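Side-chain contacts in amidohydrolase 3 domain-containing protein (Pyrococcus horikoshii, PDB 3IGH), which probably hydrolyses carbon-nitrogen bonds other than peptide bonds, as a metal-dependent enzyme of the amidohydrolase family whose substrate is not known: residues Lys155-Asp158 with Ile163-Glu166; Pro128-Arg133 with Lys167-Ala172; Glu378-Val383 with Tyr426-Asp431. All blocks are in the same frame, centred on the assembly; numbering follows the deposited sequence. Where two conformers were deposited one is given.

Contact 1: Lys155-Asp158 with Ile163-Glu166; sequences KDFD and IIKE. With SO4 (sulfate ion), chain P.
Phe-157 and Ile-164 face each other as a non-hydrogen-bonded pair of a short antiparallel hairpin, their side chains lying alongside and pointing the same way, with Phe-157 CD1 4.0 Å from Ile-164 CG1. Leu-146 and Leu-151 touch both residues, so this face is buried and largely apolar, with Ser-168 also packed on Phe-157. The backbones are joined by Asp-158 N to Ile-163 O, 3.0 Å and close to straight, and by Lys-165 N to Asp-156 O, also 3.0 Å.

The opposite character appears at the end of the hairpin, where Lys-155, Asp-156, Lys-165 and Glu-166 form a salt-bridge network. Lys-165 rises with CG between its backbone N and carbonyl carbon (chi1 60°) and bends at its last torsion, which brings NZ to the anti side of Asp-156 OD1; the two side chains cross at about a right angle. Lys-165 NZ meets Asp-156 OD1 at 3.2 Å, 21° out of the carboxylate plane, and also holds Glu-166 OE2 weakly. Towards solvent the network slackens: Lys-155 NZ stands 3.9 Å from Glu-166 OE1, a long bridge, and makes another long one to Asp-156 OD1, while Lys-155 N is bonded to a sulfate. With an alanine in place of Asp-156, the two lysines would probably lose a shared anion, Lys-165 NZ keeping its weak bond to Glu-166.

The carboxylates of Asp-156 and Glu-166 approach to 3.5 Å between OD1 and OE1, their planes 50° apart, a closeness that the two lysines probably make tolerable by offsetting the negative charge.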
ATOM      1  N   LYS A 155      33.671  28.945   0.088  1.00 60.83           N
ATOM      2  CA  LYS A 155      35.073  28.504  -0.019  1.00 61.40           C
ATOM      3  C   LYS A 155      35.217  27.043  -0.470  1.00 61.31           C
ATOM      4  O   LYS A 155      36.256  26.650  -1.008  1.00 57.55           O
ATOM      5  CB  LYS A 155      35.836  28.753   1.291  1.00 64.44           C
ATOM      6  CG  LYS A 155      35.069  28.443   2.568  1.00 69.48           C
ATOM      7  CD  LYS A 155      35.455  27.108   3.168  1.00 83.74           C
ATOM      8  CE  LYS A 155      34.851  26.950   4.557  1.00 88.04           C
ATOM      9  NZ  LYS A 155      35.171  25.625   5.156  1.00 93.53           N
ATOM     10  N   ASP A 156      34.157  26.262  -0.270  1.00 57.93           N
ATOM     11  CA  ASP A 156      34.107  24.860  -0.674  1.00 52.54           C
ATOM     12  C   ASP A 156      33.702  24.652  -2.143  1.00 45.85           C
ATOM     13  O   ASP A 156      33.695  23.523  -2.643  1.00 45.97           O
ATOM     14  CB  ASP A 156      33.161  24.101   0.254  1.00 52.95           C
ATOM     15  CG  ASP A 156      33.681  24.018   1.679  1.00 63.67           C
ATOM     16  OD1 ASP A 156      34.917  24.026   1.868  1.00 64.52           O
ATOM     17  OD2 ASP A 156      32.847  23.926   2.610  1.00 62.70           O
ATOM     18  N   PHE A 157      33.373  25.744  -2.823  1.00 41.48           N
ATOM     19  CA  PHE A 157      33.045  25.711  -4.239  1.00 42.69           C
ATOM     20  C   PHE A 157      33.928  26.701  -4.993  1.00 49.57           C
ATOM     21  O   PHE A 157      33.731  27.918  -4.927  1.00 47.35           O
ATOM     22  CB  PHE A 157      31.544  25.987  -4.453  1.00 44.88           C
ATOM     23  CG  PHE A 157      31.142  26.206  -5.899  1.00 45.12           C
ATOM     24  CD1 PHE A 157      31.680  25.435  -6.935  1.00 41.25           C
ATOM     25  CD2 PHE A 157      30.178  27.164  -6.215  1.00 47.72           C
ATOM     26  CE1 PHE A 157      31.298  25.644  -8.259  1.00 45.03           C
ATOM     27  CE2 PHE A 157      29.783  27.374  -7.536  1.00 42.66           C
ATOM     28  CZ  PHE A 157      30.345  26.611  -8.561  1.00 44.22           C
ATOM     29  N   ASP A 158      34.906  26.160  -5.709  1.00 47.84           N
ATOM     30  CA  ASP A 158      35.792  26.966  -6.529  1.00 52.09           C
ATOM     31  C   ASP A 158      35.203  27.036  -7.924  1.00 50.60           C
ATOM     32  O   ASP A 158      35.195  26.048  -8.660  1.00 49.31           O
ATOM     33  CB  ASP A 158      37.195  26.362  -6.551  1.00 58.91           C
ATOM     34  CG  ASP A 158      38.244  27.313  -7.120  1.00 68.48           C
ATOM     35  OD1 ASP A 158      39.166  27.682  -6.362  1.00 70.95           O
ATOM     36  OD2 ASP A 158      38.157  27.679  -8.316  1.00 57.53           O
ATOM     37  N   ILE A 163      35.832  22.783  -8.846  1.00 44.92           N
ATOM     38  CA  ILE A 163      36.030  21.841  -7.736  1.00 45.06           C
ATOM     39  C   ILE A 163      35.039  22.079  -6.606  1.00 46.00           C
ATOM     40  O   ILE A 163      34.936  23.188  -6.071  1.00 44.97           O
ATOM     41  CB  ILE A 163      37.486  21.877  -7.198  1.00 52.15           C
ATOM     42  CG1 ILE A 163      38.446  21.319  -8.259  1.00 51.56           C
ATOM     43  CG2 ILE A 163      37.609  21.093  -5.885  1.00 48.29           C
ATOM     44  CD1 ILE A 163      39.905  21.674  -8.041  1.00 68.93           C
ATOM     45  N   ILE A 164      34.313  21.014  -6.259  1.00 39.87           N
ATOM     46  CA  ILE A 164      33.235  21.050  -5.290  1.00 39.28           C
ATOM     47  C   ILE A 164      33.575  20.058  -4.171  1.00 40.34           C
ATOM     48  O   ILE A 164      33.810  18.874  -4.435  1.00 38.84           O
ATOM     49  CB  ILE A 164      31.898  20.625  -5.962  1.00 43.30           C
ATOM     50  CG1 ILE A 164      31.611  21.463  -7.218  1.00 42.91           C
ATOM     51  CG2 ILE A 164      30.750  20.749  -4.994  1.00 43.04           C
ATOM     52  CD1 ILE A 164      30.682  20.783  -8.214  1.00 46.44           C
ATOM     53  N   LYS A 165      33.590  20.538  -2.930  1.00 38.16           N
ATOM     54  CA  LYS A 165      33.957  19.701  -1.786  1.00 45.92           C
ATOM     55  C   LYS A 165      33.162  20.061  -0.539  1.00 47.49           C
ATOM     56  O   LYS A 165      32.435  21.057  -0.526  1.00 49.91           O
ATOM     57  CB  LYS A 165      35.466  19.792  -1.505  1.00 49.58           C
ATOM     58  CG  LYS A 165      35.979  21.198  -1.191  1.00 54.36           C
ATOM     59  CD  LYS A 165      37.504  21.228  -1.113  1.00 60.51           C
ATOM     60  CE  LYS A 165      38.023  22.621  -0.779  1.00 71.50           C
ATOM     61  NZ  LYS A 165      37.646  23.039   0.598  1.00 67.61           N
ATOM     62  N   GLU A 166      33.308  19.232   0.495  1.00 49.71           N
ATOM     63  CA  GLU A 166      32.696  19.438   1.815  1.00 51.07           C
ATOM     64  C   GLU A 166      31.190  19.721   1.754  1.00 53.76           C
ATOM     65  O   GLU A 166      30.435  18.901   1.220  1.00 51.52           O
ATOM     66  CB  GLU A 166      33.480  20.483   2.626  1.00 56.06           C
ATOM     67  CG  GLU A 166      34.929  20.051   2.927  1.00 57.63           C
ATOM     68  CD  GLU A 166      35.758  21.129   3.623  1.00 69.57           C
ATOM     69  OE1 GLU A 166      35.256  21.764   4.579  1.00 82.05           O
ATOM     70  OE2 GLU A 166      36.926  21.329   3.222  1.00 87.73           O
TER
HETATM   71  S   SO4 P  15      31.525  30.001   3.520  0.50 58.74           S
HETATM   72  O1  SO4 P  15      31.237  28.574   3.460  0.50 49.93           O
HETATM   73  O2  SO4 P  15      32.387  30.387   2.409  0.50 62.61           O
HETATM   74  O3  SO4 P  15      30.277  30.756   3.433  0.50 55.58           O
HETATM   75  O4  SO4 P  15      32.193  30.294   4.787  0.50 61.38           O

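Contact 2: Pro128-Arg133 with Lys167-Ala172; sequences PVFIYR and KSLEEA. With SO4 (sulfate ion), chain P.
The Phe-130 ring turns its edge to Leu-169 of the helix: Leu-169 CD1 lies near the ring plane, 3.9 Å from Phe-130 CZ, and Tyr-132 CE1 also sits at the edge, in plane. The Tyr-132 ring instead offers a face to its neighbour, with Phe-130 CE2 3.5 Å above it and displaced toward the rim. Leu-169 CD1 touches both aromatics, reaching Tyr-132 CE1 at 4.1 Å, and a second helix residue, Ala-172, sets its CB 4.1 Å from Phe-130 CE1.

Phe-130 extends from the strand with CG anti to the backbone N (chi1 -174°), which carries the far end of the ring across to the helix. That reach matters because the axes of strand 129-133 and helix 167-172 come no nearer than 12.2 Å, running at 132° to each other. Ala-139 and Ala-141 of strand 138-141 touch Phe-130 as well, and Ala-139 also meets Leu-169. On the outer side of the helix Lys-167 NZ binds a sulfate, away from the strand.

All four touching side chains are buried and meet through carbon atoms alone, so helix 166-180 is held against the sheet here by hydrophobic packing, without polar pairing between strand and helix.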
ATOM      1  N   PRO A 128      26.204  18.077 -19.680  1.00 41.85           N
ATOM      2  CA  PRO A 128      26.569  18.301 -18.277  1.00 39.77           C
ATOM      3  C   PRO A 128      27.384  17.106 -17.776  1.00 40.21           C
ATOM      4  O   PRO A 128      27.025  15.952 -18.045  1.00 42.75           O
ATOM      5  CB  PRO A 128      25.212  18.377 -17.561  1.00 39.81           C
ATOM      6  CG  PRO A 128      24.230  18.705 -18.644  1.00 40.97           C
ATOM      7  CD  PRO A 128      24.741  18.026 -19.862  1.00 40.03           C
ATOM      8  N   VAL A 129      28.503  17.406 -17.121  1.00 41.81           N
ATOM      9  CA  VAL A 129      29.445  16.401 -16.615  1.00 35.73           C
ATOM     10  C   VAL A 129      29.673  16.668 -15.139  1.00 35.17           C
ATOM     11  O   VAL A 129      29.942  17.799 -14.747  1.00 37.27           O
ATOM     12  CB  VAL A 129      30.814  16.452 -17.374  1.00 38.54           C
ATOM     13  CG1 VAL A 129      31.873  15.573 -16.692  1.00 35.64           C
ATOM     14  CG2 VAL A 129      30.642  16.005 -18.800  1.00 29.84           C
ATOM     15  N   PHE A 130      29.550  15.622 -14.325  1.00 36.08           N
ATOM     16  CA  PHE A 130      29.807  15.702 -12.895  1.00 33.61           C
ATOM     17  C   PHE A 130      30.635  14.467 -12.522  1.00 34.00           C
ATOM     18  O   PHE A 130      30.169  13.336 -12.685  1.00 35.19           O
ATOM     19  CB  PHE A 130      28.475  15.718 -12.138  1.00 31.30           C
ATOM     20  CG  PHE A 130      28.613  15.937 -10.655  1.00 36.36           C
ATOM     21  CD1 PHE A 130      28.631  17.222 -10.135  1.00 30.22           C
ATOM     22  CD2 PHE A 130      28.704  14.856  -9.775  1.00 31.96           C
ATOM     23  CE1 PHE A 130      28.745  17.443  -8.774  1.00 36.83           C
ATOM     24  CE2 PHE A 130      28.823  15.069  -8.405  1.00 37.39           C
ATOM     25  CZ  PHE A 130      28.836  16.364  -7.903  1.00 39.57           C
ATOM     26  N   ILE A 131      31.869  14.670 -12.062  1.00 35.56           N
ATOM     27  CA  ILE A 131      32.767  13.523 -11.810  1.00 33.95           C
ATOM     28  C   ILE A 131      33.311  13.461 -10.389  1.00 30.17           C
ATOM     29  O   ILE A 131      34.015  14.363  -9.926  1.00 35.24           O
ATOM     30  CB  ILE A 131      33.909  13.379 -12.870  1.00 32.70           C
ATOM     31  CG1 ILE A 131      34.779  14.645 -12.964  1.00 31.78           C
ATOM     32  CG2 ILE A 131      33.333  13.025 -14.234  1.00 35.72           C
ATOM     33  CD1 ILE A 131      36.106  14.427 -13.705  1.00 36.83           C
ATOM     34  N   TYR A 132      32.972  12.373  -9.698  1.00 30.64           N
ATOM     35  CA  TYR A 132      33.442  12.153  -8.340  1.00 29.82           C
ATOM     36  C   TYR A 132      34.887  11.688  -8.342  1.00 28.53           C
ATOM     37  O   TYR A 132      35.260  10.819  -9.125  1.00 32.51           O
ATOM     38  CB  TYR A 132      32.617  11.066  -7.669  1.00 32.44           C
ATOM     39  CG  TYR A 132      31.245  11.488  -7.227  1.00 34.69           C
ATOM     40  CD1 TYR A 132      31.065  12.219  -6.047  1.00 38.46           C
ATOM     41  CD2 TYR A 132      30.117  11.124  -7.965  1.00 44.22           C
ATOM     42  CE1 TYR A 132      29.786  12.591  -5.623  1.00 46.54           C
ATOM     43  CE2 TYR A 132      28.836  11.493  -7.550  1.00 42.90           C
ATOM     44  CZ  TYR A 132      28.681  12.219  -6.380  1.00 45.74           C
ATOM     45  OH  TYR A 132      27.418  12.581  -5.975  1.00 53.29           O
ATOM     46  N   ARG A 133      35.683  12.270  -7.450  1.00 32.88           N
ATOM     47  CA  ARG A 133      36.996  11.726  -7.114  1.00 35.82           C
ATOM     48  C   ARG A 133      36.798  10.402  -6.391  1.00 39.64           C
ATOM     49  O   ARG A 133      35.758  10.177  -5.766  1.00 31.57           O
ATOM     50  CB  ARG A 133      37.753  12.682  -6.186  1.00 33.13           C
ATOM     51  CG  ARG A 133      39.243  12.329  -5.995  1.00 36.08           C
ATOM     52  CD  ARG A 133      39.943  13.211  -4.971  1.00 36.29           C
ATOM     53  NE  ARG A 133      41.296  12.709  -4.734  1.00 52.36           N
ATOM     54  CZ  ARG A 133      41.628  11.826  -3.792  1.00 58.51           C
ATOM     55  NH1 ARG A 133      40.714  11.345  -2.956  1.00 47.84           N
ATOM     56  NH2 ARG A 133      42.886  11.428  -3.677  1.00 52.56           N
ATOM     57  N   LYS A 167      30.751  20.874   2.259  1.00 47.77           N
ATOM     58  CA  LYS A 167      29.317  21.156   2.309  1.00 53.72           C
ATOM     59  C   LYS A 167      28.731  21.571   0.960  1.00 48.85           C
ATOM     60  O   LYS A 167      27.525  21.439   0.754  1.00 46.66           O
ATOM     61  CB  LYS A 167      28.955  22.150   3.419  1.00 51.59           C
ATOM     62  CG  LYS A 167      29.404  23.579   3.199  1.00 64.33           C
ATOM     63  CD  LYS A 167      28.905  24.462   4.341  1.00 72.92           C
ATOM     64  CE  LYS A 167      29.558  25.835   4.327  1.00 91.34           C
ATOM     65  NZ  LYS A 167      29.157  26.646   3.140  1.00 99.65           N
ATOM     66  N   SER A 168      29.579  22.053   0.048  1.00 43.12           N
ATOM     67  CA  SER A 168      29.151  22.326  -1.327  1.00 45.05           C
ATOM     68  C   SER A 168      28.855  21.034  -2.091  1.00 47.89           C
ATOM     69  O   SER A 168      27.989  21.016  -2.970  1.00 46.03           O
ATOM     70  CB  SER A 168      30.188  23.158  -2.075  1.00 43.34           C
ATOM     71  OG  SER A 168      30.310  24.440  -1.488  1.00 49.09           O
ATOM     72  N   LEU A 169      29.586  19.967  -1.764  1.00 44.28           N
ATOM     73  CA  LEU A 169      29.333  18.649  -2.346  1.00 39.57           C
ATOM     74  C   LEU A 169      28.047  18.060  -1.790  1.00 41.59           C
ATOM     75  O   LEU A 169      27.285  17.410  -2.520  1.00 38.48           O
ATOM     76  CB  LEU A 169      30.506  17.692  -2.110  1.00 40.34           C
ATOM     77  CG  LEU A 169      30.334  16.335  -2.810  1.00 38.85           C
ATOM     78  CD1 LEU A 169      30.280  16.499  -4.326  1.00 35.20           C
ATOM     79  CD2 LEU A 169      31.423  15.379  -2.415  1.00 43.68           C
ATOM     80  N   GLU A 170      27.825  18.288  -0.496  1.00 42.98           N
ATOM     81  CA  GLU A 170      26.582  17.924   0.174  0.50 47.00           C
ATOM     82  C   GLU A 170      25.403  18.628  -0.510  1.00 47.60           C
ATOM     83  O   GLU A 170      24.352  18.026  -0.729  1.00 42.91           O
ATOM     84  CB  GLU A 170      26.673  18.312   1.654  0.50 50.47           C
ATOM     85  CG  GLU A 170      25.457  17.977   2.516  0.50 59.22           C
ATOM     86  CD  GLU A 170      25.541  18.591   3.911  0.50 57.10           C
ATOM     87  OE1 GLU A 170      26.667  18.839   4.399  0.50 51.76           O
ATOM     88  OE2 GLU A 170      24.476  18.825   4.521  0.50 66.19           O
ATOM     89  N   GLU A 171      25.595  19.904  -0.849  1.00 40.86           N
ATOM     90  CA  GLU A 171      24.570  20.673  -1.557  1.00 45.64           C
ATOM     91  C   GLU A 171      24.359  20.115  -2.962  1.00 40.03           C
ATOM     92  O   GLU A 171      23.225  19.901  -3.379  1.00 36.43           O
ATOM     93  CB  GLU A 171      24.924  22.167  -1.625  1.00 43.86           C
ATOM     94  CG  GLU A 171      23.836  23.032  -2.268  1.00 54.22           C
ATOM     95  CD  GLU A 171      24.286  24.456  -2.574  1.00 59.32           C
ATOM     96  OE1 GLU A 171      25.474  24.669  -2.902  1.00 66.92           O
ATOM     97  OE2 GLU A 171      23.436  25.368  -2.500  1.00 62.94           O
ATOM     98  N   ALA A 172      25.455  19.860  -3.676  1.00 34.41           N
ATOM     99  CA  ALA A 172      25.387  19.330  -5.033  1.00 33.21           C
ATOM    100  C   ALA A 172      24.649  17.994  -5.095  1.00 37.20           C
ATOM    101  O   ALA A 172      23.849  17.778  -6.008  1.00 35.71           O
ATOM    102  CB  ALA A 172      26.787  19.190  -5.631  1.00 37.50           C
TER
HETATM  103  S   SO4 P  15      31.525  30.001   3.520  0.50 58.74           S
HETATM  104  O1  SO4 P  15      31.237  28.574   3.460  0.50 49.93           O
HETATM  105  O2  SO4 P  15      32.387  30.387   2.409  0.50 62.61           O
HETATM  106  O3  SO4 P  15      30.277  30.756   3.433  0.50 55.58           O
HETATM  107  O4  SO4 P  15      32.193  30.294   4.787  0.50 61.38           O

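Contact 3: Glu378-Val383 with Tyr426-Asp431; sequences ERVKWV and YELTKD. With SO4 (sulfate ion), chain G; SO4 (sulfate ion), chain L.
Val-380 points toward helix 425-429 and makes all the close contacts between the segments. Its CG1 touches Leu-428 CB and Thr-429 CG2, each at 3.8 Å, while its CG2 only reaches Leu-428 CD1 at 4.2 Å. The side chains of Val-380 and Leu-428 cross at about a right angle, whereas Thr-429 comes in obliquely.

Thr-429 turns its two branches to different tasks. With OG1 between the backbone N and the carbonyl carbon (chi1 68°), the methyl is left to meet the valine, and the buried hydroxyl is bonded to Leu-425 O and to Arg-418 NE. Val-372 of helix 371-375 touches both Val-380 and Leu-428 and so extends the apolar cluster.

Farther out, a turn bonded from Trp-382 N to Arg-379 O and from Val-383 N to Val-380 O shapes the backbone that carries Val-380. The guanidinium group of Arg-379 binds the carbonyls of Val-375, Lys-278 and Pro-279, and its CG lies over one face of the Trp-382 ring. At the periphery Glu-378 N donates almost straight to O3 of one sulfate (2.8 Å). Trp-382 NE1 donates to O1 of a second, which lies near the indole plane at its edge (2.7 Å).

The contact is hydrophobic packing of the loop between helices 371-375 and 386-392 on helix 425-429, consistent with the helical and loop connections around the TIM barrel of the amidohydrolase family.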
ATOM      1  N   GLU A 378      44.052  -1.342  20.758  1.00 39.30           N
ATOM      2  CA  GLU A 378      43.236  -1.452  21.966  1.00 44.59           C
ATOM      3  C   GLU A 378      41.727  -1.510  21.708  1.00 43.65           C
ATOM      4  O   GLU A 378      40.971  -1.938  22.580  1.00 43.78           O
ATOM      5  CB  GLU A 378      43.573  -0.333  22.959  1.00 54.02           C
ATOM      6  CG  GLU A 378      45.002  -0.398  23.524  1.00 76.88           C
ATOM      7  CD  GLU A 378      45.395  -1.792  24.008  1.00100.03           C
ATOM      8  OE1 GLU A 378      44.844  -2.249  25.035  1.00101.78           O
ATOM      9  OE2 GLU A 378      46.258  -2.426  23.361  1.00103.60           O
ATOM     10  N   ARG A 379      41.299  -1.099  20.513  1.00 37.34           N
ATOM     11  CA  ARG A 379      39.879  -1.135  20.136  1.00 35.60           C
ATOM     12  C   ARG A 379      39.578  -2.139  19.023  1.00 40.54           C
ATOM     13  O   ARG A 379      38.433  -2.270  18.601  1.00 32.82           O
ATOM     14  CB  ARG A 379      39.397   0.258  19.733  1.00 37.73           C
ATOM     15  CG  ARG A 379      39.393   1.248  20.884  1.00 39.39           C
ATOM     16  CD  ARG A 379      38.903   2.601  20.441  1.00 36.08           C
ATOM     17  NE  ARG A 379      39.927   3.350  19.717  1.00 34.18           N
ATOM     18  CZ  ARG A 379      39.896   4.662  19.539  1.00 35.02           C
ATOM     19  NH1 ARG A 379      38.893   5.385  20.036  1.00 34.69           N
ATOM     20  NH2 ARG A 379      40.871   5.255  18.877  1.00 33.23           N
ATOM     21  N   VAL A 380      40.611  -2.847  18.565  1.00 33.90           N
ATOM     22  CA  VAL A 380      40.485  -3.888  17.542  1.00 35.61           C
ATOM     23  C   VAL A 380      39.416  -4.956  17.837  1.00 34.24           C
ATOM     24  O   VAL A 380      38.688  -5.366  16.937  1.00 35.88           O
ATOM     25  CB  VAL A 380      41.874  -4.510  17.248  1.00 38.82           C
ATOM     26  CG1 VAL A 380      41.799  -5.989  16.896  1.00 53.60           C
ATOM     27  CG2 VAL A 380      42.549  -3.728  16.162  1.00 51.31           C
ATOM     28  N   LYS A 381      39.296  -5.367  19.100  1.00 31.49           N
ATOM     29  CA  LYS A 381      38.314  -6.386  19.497  1.00 35.23           C
ATOM     30  C   LYS A 381      36.856  -5.934  19.334  1.00 34.57           C
ATOM     31  O   LYS A 381      35.945  -6.764  19.298  1.00 37.84           O
ATOM     32  CB  LYS A 381      38.564  -6.854  20.936  1.00 39.78           C
ATOM     33  CG  LYS A 381      38.476  -5.757  21.994  1.00 56.62           C
ATOM     34  CD  LYS A 381      38.618  -6.334  23.401  1.00 55.41           C
ATOM     35  CE  LYS A 381      39.166  -5.303  24.386  1.00 72.48           C
ATOM     36  NZ  LYS A 381      38.127  -4.371  24.906  1.00 81.93           N
ATOM     37  N   TRP A 382      36.652  -4.623  19.208  1.00 35.02           N
ATOM     38  CA  TRP A 382      35.321  -4.050  19.022  1.00 33.33           C
ATOM     39  C   TRP A 382      34.887  -4.038  17.560  1.00 36.63           C
ATOM     40  O   TRP A 382      33.717  -3.782  17.267  1.00 32.02           O
ATOM     41  CB  TRP A 382      35.272  -2.604  19.503  1.00 35.43           C
ATOM     42  CG  TRP A 382      35.652  -2.330  20.933  1.00 38.21           C
ATOM     43  CD1 TRP A 382      35.864  -3.237  21.937  1.00 37.76           C
ATOM     44  CD2 TRP A 382      35.819  -1.038  21.518  1.00 34.33           C
ATOM     45  NE1 TRP A 382      36.183  -2.581  23.104  1.00 39.90           N
ATOM     46  CE2 TRP A 382      36.160  -1.231  22.875  1.00 32.70           C
ATOM     47  CE3 TRP A 382      35.727   0.273  21.020  1.00 35.00           C
ATOM     48  CZ2 TRP A 382      36.405  -0.164  23.744  1.00 37.83           C
ATOM     49  CZ3 TRP A 382      35.958   1.330  21.886  1.00 40.12           C
ATOM     50  CH2 TRP A 382      36.304   1.104  23.229  1.00 34.21           C
ATOM     51  N   VAL A 383      35.823  -4.311  16.654  1.00 35.36           N
ATOM     52  CA  VAL A 383      35.624  -4.091  15.216  1.00 33.21           C
ATOM     53  C   VAL A 383      34.897  -5.253  14.535  1.00 36.56           C
ATOM     54  O   VAL A 383      35.371  -6.394  14.579  1.00 35.85           O
ATOM     55  CB  VAL A 383      36.985  -3.825  14.496  1.00 32.31           C
ATOM     56  CG1 VAL A 383      36.800  -3.717  12.995  1.00 35.16           C
ATOM     57  CG2 VAL A 383      37.631  -2.559  15.016  1.00 30.28           C
ATOM     58  N   TYR A 426      42.246  -9.628   9.618  1.00 34.87           N
ATOM     59  CA  TYR A 426      42.097 -11.074   9.787  1.00 37.06           C
ATOM     60  C   TYR A 426      42.906 -11.627  10.960  1.00 37.87           C
ATOM     61  O   TYR A 426      42.336 -12.237  11.871  1.00 35.27           O
ATOM     62  CB  TYR A 426      42.449 -11.872   8.519  1.00 37.86           C
ATOM     63  CG  TYR A 426      42.433 -13.359   8.813  1.00 39.18           C
ATOM     64  CD1 TYR A 426      43.628 -14.089   8.914  1.00 41.72           C
ATOM     65  CD2 TYR A 426      41.232 -14.022   9.068  1.00 37.45           C
ATOM     66  CE1 TYR A 426      43.617 -15.444   9.234  1.00 43.28           C
ATOM     67  CE2 TYR A 426      41.211 -15.380   9.384  1.00 44.42           C
ATOM     68  CZ  TYR A 426      42.409 -16.081   9.463  1.00 50.01           C
ATOM     69  OH  TYR A 426      42.395 -17.420   9.771  1.00 47.68           O
ATOM     70  N   GLU A 427      44.225 -11.413  10.935  1.00 37.77           N
ATOM     71  CA  GLU A 427      45.119 -11.961  11.960  0.50 42.49           C
ATOM     72  C   GLU A 427      44.754 -11.468  13.357  1.00 41.86           C
ATOM     73  O   GLU A 427      44.956 -12.172  14.338  1.00 39.13           O
ATOM     74  CB  GLU A 427      46.598 -11.669  11.633  0.50 43.61           C
ATOM     75  CG  GLU A 427      47.078 -10.234  11.891  0.50 48.22           C
ATOM     76  CD  GLU A 427      47.844 -10.059  13.206  0.50 63.40           C
ATOM     77  OE1 GLU A 427      48.536  -9.030  13.349  0.50 64.59           O
ATOM     78  OE2 GLU A 427      47.765 -10.938  14.093  0.50 67.61           O
ATOM     79  N   LEU A 428      44.205 -10.258  13.430  1.00 37.55           N
ATOM     80  CA  LEU A 428      43.875  -9.646  14.708  1.00 36.95           C
ATOM     81  C   LEU A 428      42.522 -10.076  15.256  1.00 41.45           C
ATOM     82  O   LEU A 428      42.295  -9.989  16.459  1.00 45.83           O
ATOM     83  CB  LEU A 428      43.931  -8.124  14.582  1.00 36.04           C
ATOM     84  CG  LEU A 428      45.308  -7.517  14.306  1.00 41.62           C
ATOM     85  CD1 LEU A 428      45.182  -6.053  13.923  1.00 36.90           C
ATOM     86  CD2 LEU A 428      46.210  -7.693  15.522  1.00 46.94           C
ATOM     87  N   THR A 429      41.618 -10.516  14.375  1.00 40.94           N
ATOM     88  CA  THR A 429      40.222 -10.800  14.765  1.00 41.64           C
ATOM     89  C   THR A 429      39.711 -12.151  14.261  1.00 45.95           C
ATOM     90  O   THR A 429      38.498 -12.327  14.082  1.00 43.92           O
ATOM     91  CB  THR A 429      39.237  -9.675  14.301  1.00 37.65           C
ATOM     92  OG1 THR A 429      39.129  -9.675  12.873  1.00 40.68           O
ATOM     93  CG2 THR A 429      39.702  -8.306  14.768  1.00 41.22           C
ATOM     94  N   LYS A 430      40.645 -13.087  14.046  1.00 48.57           N
ATOM     95  CA  LYS A 430      40.388 -14.468  13.585  1.00 47.60           C
ATOM     96  C   LYS A 430      39.153 -15.122  14.192  1.00 38.73           C
ATOM     97  O   LYS A 430      38.354 -15.731  13.481  1.00 37.15           O
ATOM     98  CB  LYS A 430      41.589 -15.374  13.913  1.00 47.84           C
ATOM     99  CG  LYS A 430      42.767 -15.290  12.976  1.00 62.69           C
ATOM    100  CD  LYS A 430      43.540 -16.606  12.958  1.00 70.69           C
ATOM    101  CE  LYS A 430      44.536 -16.720  14.101  1.00 74.81           C
ATOM    102  NZ  LYS A 430      45.842 -16.110  13.731  1.00 75.65           N
ATOM    103  N   ASP A 431      39.002 -14.979  15.506  1.00 38.49           N
ATOM    104  CA  ASP A 431      37.972 -15.679  16.274  1.00 40.69           C
ATOM    105  C   ASP A 431      36.535 -15.213  15.980  1.00 43.68           C
ATOM    106  O   ASP A 431      35.574 -15.825  16.444  1.00 43.15           O
ATOM    107  CB  ASP A 431      38.276 -15.573  17.776  1.00 47.38           C
ATOM    108  CG  ASP A 431      37.954 -14.193  18.357  1.00 61.78           C
ATOM    109  OD1 ASP A 431      37.352 -14.143  19.447  1.00 74.24           O
ATOM    110  OD2 ASP A 431      38.300 -13.162  17.740  1.00 80.29           O
TER
HETATM  111  S   SO4 G   6      35.397  -3.022  26.849  0.75 62.14           S
HETATM  112  O1  SO4 G   6      35.355  -3.603  25.513  0.75 53.94           O
HETATM  113  O2  SO4 G   6      35.910  -1.656  26.771  0.75 61.87           O
HETATM  114  O3  SO4 G   6      34.050  -2.969  27.422  0.75 57.96           O
HETATM  115  O4  SO4 G   6      36.270  -3.840  27.686  0.75 60.71           O
HETATM  116  S   SO4 L  11      46.839   1.522  20.332  0.50 56.74           S
HETATM  117  O1  SO4 L  11      47.324   1.127  19.011  0.50 55.38           O
HETATM  118  O2  SO4 L  11      46.863   2.978  20.442  0.50 56.47           O
HETATM  119  O3  SO4 L  11      45.473   1.060  20.520  0.50 48.64           O
HETATM  120  O4  SO4 L  11      47.685   0.927  21.362  0.50 63.68           O

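How the contacts relate
From the N terminus, strand 129-133 opens contact 2, and the chain passes through strand 138-141 and helix 143-149 before the small hairpin of contact 1 closes at 163-166. Helix 166-180 follows directly and closes the larger loop of contact 2, which thus encloses contact 1. The two touch, with Asp-156 and Phe-157 packing on Ser-168, and they share a sulfate held by Lys-155 and Lys-167. Contact 1 forms an outer edge of the six-stranded mixed sheet that contains strand 129-133, and contact 2 packs helix 166-180 on that sheet. Contact 3 comes later in series, joining the loop after helix 371-375 to helix 425-429; its centre lies about 36 to 37 Å from the other two centres.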